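Local coordinates for protein-glutamine gamma-glutamyltransferase 2 (Pagrus major, PDB 1G0D) that probably catalyses calcium-dependent joining of protein glutamine side chains to lysines, cross-linking proteins, or to other primary amines, at residues A[225-233]-A[255-266]. Residues are numbered along the deposited sequence; the frame is centred on the assembly and turned at random.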
loop_
_atom_site.group_PDB
_atom_site.type_symbol
_atom_site.label_atom_id
_atom_site.label_comp_id
_atom_site.label_asym_id
_atom_site.label_seq_id
_atom_site.Cartn_x
_atom_site.Cartn_y
_atom_site.Cartn_z
ATOM N N SER A 225 -10.109 -7.996 -3.932
ATOM C CA SER A 225 -11.483 -8.456 -3.830
ATOM C C SER A 225 -12.061 -9.158 -5.050
ATOM O O SER A 225 -12.839 -10.112 -4.888
ATOM C CB SER A 225 -12.409 -7.307 -3.414
ATOM O OG SER A 225 -12.891 -6.623 -4.542
ATOM N N ASN A 226 -11.715 -8.709 -6.260
ATOM C CA ASN A 226 -12.259 -9.351 -7.459
ATOM C C ASN A 226 -11.562 -10.679 -7.661
ATOM O O ASN A 226 -10.377 -10.732 -8.013
ATOM C CB ASN A 226 -12.089 -8.464 -8.684
ATOM C CG ASN A 226 -12.607 -9.115 -9.944
ATOM O OD1 ASN A 226 -12.243 -10.251 -10.276
ATOM N ND2 ASN A 226 -13.463 -8.403 -10.661
ATOM N N GLY A 227 -12.325 -11.753 -7.434
ATOM C CA GLY A 227 -11.809 -13.109 -7.528
ATOM C C GLY A 227 -11.443 -13.735 -8.869
ATOM O O GLY A 227 -10.531 -14.578 -8.918
ATOM N N ASP A 228 -12.119 -13.362 -9.952
ATOM C CA ASP A 228 -11.774 -13.972 -11.211
ATOM C C ASP A 228 -10.737 -13.201 -12.021
ATOM O O ASP A 228 -9.963 -13.802 -12.772
ATOM C CB ASP A 228 -13.028 -14.281 -12.024
ATOM C CG ASP A 228 -14.003 -13.168 -12.017
ATOM O OD1 ASP A 228 -14.454 -12.801 -10.909
ATOM O OD2 ASP A 228 -14.317 -12.659 -13.124
ATOM N N ARG A 229 -10.672 -11.884 -11.859
ATOM C CA ARG A 229 -9.658 -11.138 -12.582
ATOM C C ARG A 229 -8.856 -10.209 -11.717
ATOM O O ARG A 229 -8.055 -9.458 -12.223
ATOM C CB ARG A 229 -10.283 -10.348 -13.700
ATOM C CG ARG A 229 -10.784 -11.212 -14.833
ATOM C CD ARG A 229 -11.305 -10.373 -16.003
ATOM N NE ARG A 229 -12.342 -11.089 -16.737
ATOM C CZ ARG A 229 -12.427 -11.143 -18.063
ATOM N NH1 ARG A 229 -11.531 -10.518 -18.805
ATOM N NH2 ARG A 229 -13.404 -11.825 -18.652
ATOM N N GLY A 230 -9.042 -10.288 -10.411
ATOM C CA GLY A 230 -8.337 -9.400 -9.501
ATOM C C GLY A 230 -6.868 -9.493 -9.743
ATOM O O GLY A 230 -6.436 -10.360 -10.485
ATOM N N VAL A 231 -6.078 -8.631 -9.122
ATOM C CA VAL A 231 -4.652 -8.701 -9.368
ATOM C C VAL A 231 -3.938 -9.703 -8.490
ATOM O O VAL A 231 -2.987 -10.358 -8.943
ATOM C CB VAL A 231 -4.002 -7.326 -9.189
ATOM C CG1 VAL A 231 -2.405 -7.405 -9.237
ATOM C CG2 VAL A 231 -4.551 -6.451 -10.242
ATOM N N LEU A 232 -4.381 -9.824 -7.240
ATOM C CA LEU A 232 -3.749 -10.744 -6.306
ATOM C C LEU A 232 -4.740 -11.643 -5.604
ATOM O O LEU A 232 -5.904 -11.299 -5.403
ATOM C CB LEU A 232 -3.007 -9.972 -5.228
ATOM C CG LEU A 232 -1.657 -9.337 -5.539
ATOM C CD1 LEU A 232 -1.409 -8.196 -4.563
ATOM C CD2 LEU A 232 -0.561 -10.398 -5.452
ATOM N N THR A 233 -4.240 -12.799 -5.198
ATOM C CA THR A 233 -5.017 -13.766 -4.464
ATOM C C THR A 233 -4.532 -13.614 -3.017
ATOM O O THR A 233 -3.322 -13.569 -2.759
ATOM C CB THR A 233 -4.720 -15.192 -5.006
ATOM O OG1 THR A 233 -5.400 -15.372 -6.252
ATOM C CG2 THR A 233 -5.187 -16.250 -4.050
ATOM N N ILE A 255 4.453 -8.338 -9.647
ATOM C CA ILE A 255 3.097 -8.837 -9.475
ATOM C C ILE A 255 2.261 -8.414 -10.693
ATOM O O ILE A 255 1.513 -9.216 -11.251
ATOM C CB ILE A 255 2.452 -8.223 -8.232
ATOM C CG1 ILE A 255 3.114 -8.777 -6.985
ATOM C CG2 ILE A 255 0.993 -8.451 -8.256
ATOM C CD1 ILE A 255 2.891 -7.912 -5.783
ATOM N N LEU A 256 2.383 -7.141 -11.088
ATOM C CA LEU A 256 1.642 -6.619 -12.239
ATOM C C LEU A 256 2.075 -7.268 -13.560
ATOM O O LEU A 256 1.234 -7.653 -14.369
ATOM C CB LEU A 256 1.777 -5.092 -12.326
ATOM C CG LEU A 256 1.197 -4.246 -11.172
ATOM C CD1 LEU A 256 1.553 -2.763 -11.355
ATOM C CD2 LEU A 256 -0.308 -4.387 -11.134
ATOM N N GLN A 257 3.373 -7.424 -13.794
ATOM C CA GLN A 257 3.771 -8.039 -15.051
ATOM C C GLN A 257 3.272 -9.490 -15.092
ATOM O O GLN A 257 2.837 -9.971 -16.141
ATOM C CB GLN A 257 5.295 -7.976 -15.251
ATOM C CG GLN A 257 5.924 -6.567 -15.262
ATOM C CD GLN A 257 5.632 -5.718 -16.541
ATOM O OE1 GLN A 257 4.824 -6.098 -17.397
ATOM N NE2 GLN A 257 6.301 -4.560 -16.659
ATOM N N GLN A 258 3.302 -10.169 -13.948
ATOM C CA GLN A 258 2.856 -11.565 -13.845
ATOM C C GLN A 258 1.358 -11.714 -14.117
ATOM O O GLN A 258 0.943 -12.610 -14.838
ATOM C CB GLN A 258 3.190 -12.097 -12.457
ATOM C CG GLN A 258 3.035 -13.591 -12.306
ATOM C CD GLN A 258 3.525 -14.130 -10.942
ATOM O OE1 GLN A 258 2.785 -14.866 -10.265
ATOM N NE2 GLN A 258 4.771 -13.777 -10.545
ATOM N N TRP A 259 0.557 -10.838 -13.507
ATOM C CA TRP A 259 -0.896 -10.794 -13.688
ATOM C C TRP A 259 -1.272 -10.599 -15.187
ATOM O O TRP A 259 -2.146 -11.270 -15.733
ATOM C CB TRP A 259 -1.456 -9.622 -12.871
ATOM C CG TRP A 259 -2.897 -9.339 -13.121
ATOM C CD1 TRP A 259 -3.962 -9.974 -12.546
ATOM C CD2 TRP A 259 -3.456 -8.323 -13.987
ATOM N NE1 TRP A 259 -5.151 -9.422 -12.992
ATOM C CE2 TRP A 259 -4.871 -8.412 -13.876
ATOM C CE3 TRP A 259 -2.903 -7.355 -14.837
ATOM C CZ2 TRP A 259 -5.731 -7.567 -14.584
ATOM C CZ3 TRP A 259 -3.765 -6.510 -15.540
ATOM C CH2 TRP A 259 -5.164 -6.625 -15.404
ATOM N N SER A 260 -0.624 -9.648 -15.847
ATOM C CA SER A 260 -0.900 -9.393 -17.244
ATOM C C SER A 260 -0.298 -10.472 -18.137
ATOM O O SER A 260 -0.942 -10.984 -19.029
ATOM C CB SER A 260 -0.324 -8.050 -17.637
ATOM O OG SER A 260 -0.439 -7.887 -19.031
ATOM N N LYS A 261 0.966 -10.791 -17.908
ATOM C CA LYS A 261 1.638 -11.811 -18.692
ATOM C C LYS A 261 0.803 -13.079 -18.774
ATOM O O LYS A 261 0.659 -13.641 -19.849
ATOM C CB LYS A 261 2.993 -12.153 -18.075
ATOM C CG LYS A 261 4.185 -11.884 -18.965
ATOM C CD LYS A 261 4.318 -10.396 -19.275
ATOM C CE LYS A 261 5.769 -10.013 -19.484
ATOM N NZ LYS A 261 6.494 -10.166 -18.200
ATOM N N ALA A 262 0.268 -13.531 -17.629
ATOM C CA ALA A 262 -0.555 -14.756 -17.526
ATOM C C ALA A 262 -1.956 -14.652 -18.073
ATOM O O ALA A 262 -2.733 -15.565 -17.888
ATOM C CB ALA A 262 -0.653 -15.197 -16.080
ATOM N N GLY A 263 -2.283 -13.546 -18.722
ATOM C CA GLY A 263 -3.616 -13.361 -19.267
ATOM C C GLY A 263 -4.575 -12.832 -18.208
ATOM O O GLY A 263 -5.727 -13.234 -18.153
ATOM N N VAL A 264 -4.121 -11.910 -17.370
ATOM C CA VAL A 264 -4.987 -11.398 -16.333
ATOM C C VAL A 264 -5.431 -12.607 -15.466
ATOM O O VAL A 264 -6.494 -13.228 -15.651
ATOM C CB VAL A 264 -6.163 -10.640 -16.981
ATOM C CG1 VAL A 264 -7.126 -10.174 -15.934
ATOM C CG2 VAL A 264 -5.627 -9.437 -17.707
ATOM N N ARG A 265 -4.566 -12.918 -14.502
ATOM C CA ARG A 265 -4.762 -14.029 -13.613
ATOM C C ARG A 265 -4.312 -13.682 -12.208
ATOM O O ARG A 265 -3.125 -13.474 -12.002
ATOM C CB ARG A 265 -3.915 -15.161 -14.122
ATOM C CG ARG A 265 -4.684 -16.310 -14.621
ATOM C CD ARG A 265 -3.758 -17.493 -14.629
ATOM N NE ARG A 265 -4.312 -18.612 -15.376
ATOM C CZ ARG A 265 -4.316 -18.705 -16.704
ATOM N NH1 ARG A 265 -4.858 -19.774 -17.283
ATOM N NH2 ARG A 265 -3.779 -17.743 -17.457
ATOM N N PRO A 266 -5.235 -13.668 -11.211
ATOM C CA PRO A 266 -4.838 -13.340 -9.841
ATOM C C PRO A 266 -3.490 -13.946 -9.495
ATOM O O PRO A 266 -3.237 -15.106 -9.786
ATOM C CB PRO A 266 -5.971 -13.917 -8.998
ATOM C CG PRO A 266 -7.156 -13.684 -9.830
ATOM C CD PRO A 266 -6.679 -13.968 -11.276
HETATM O O HOH W 1 -4.949 -17.648 -8.512
#
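The indole of W259 reaches from the last turn of helix 253-261 into the turn at 229-231. Its NE1 gives a hydrogen bond to the carbonyl O of R229 (3.0 Å, 156° at the hydrogen); the acceptor lies close to the ring plane, whereas the indole N sits above the carbonyl plane of R229. CG2 of V231 stands over the five-membered ring, 4.1 Å from its centroid, a CH-pi contact, while CA of V264 lies against the opposite face; both sit toward the rim of the indole. W259 CG lies anti to the backbone N (chi1 172°), which carries the ring out to the 229-231 loop. V231 sends its other methyl, CG1, to I255 CG2 (3.7 Å) and L256 CD2, and L232 CD2 meets the same I255 methyl. P266 lays its ring along the backbone of 227-230: CG is 3.6 Å from the O of G227, and CA makes a CH...O contact of 3.4 Å with the O of G230. Further out, N226 OD1 accepts from R229 N in an Asx motif, R229 NH1 hydrogen-bonds OD1 of N194, and V274 of helix 272-286, which begins at catalytic C272, packs on L232 and I255. The contact thus joins loop to helix beside the active-site helix; the indole bond is consistent with holding the loop, alongside apolar packing and proline-carbonyl contacts.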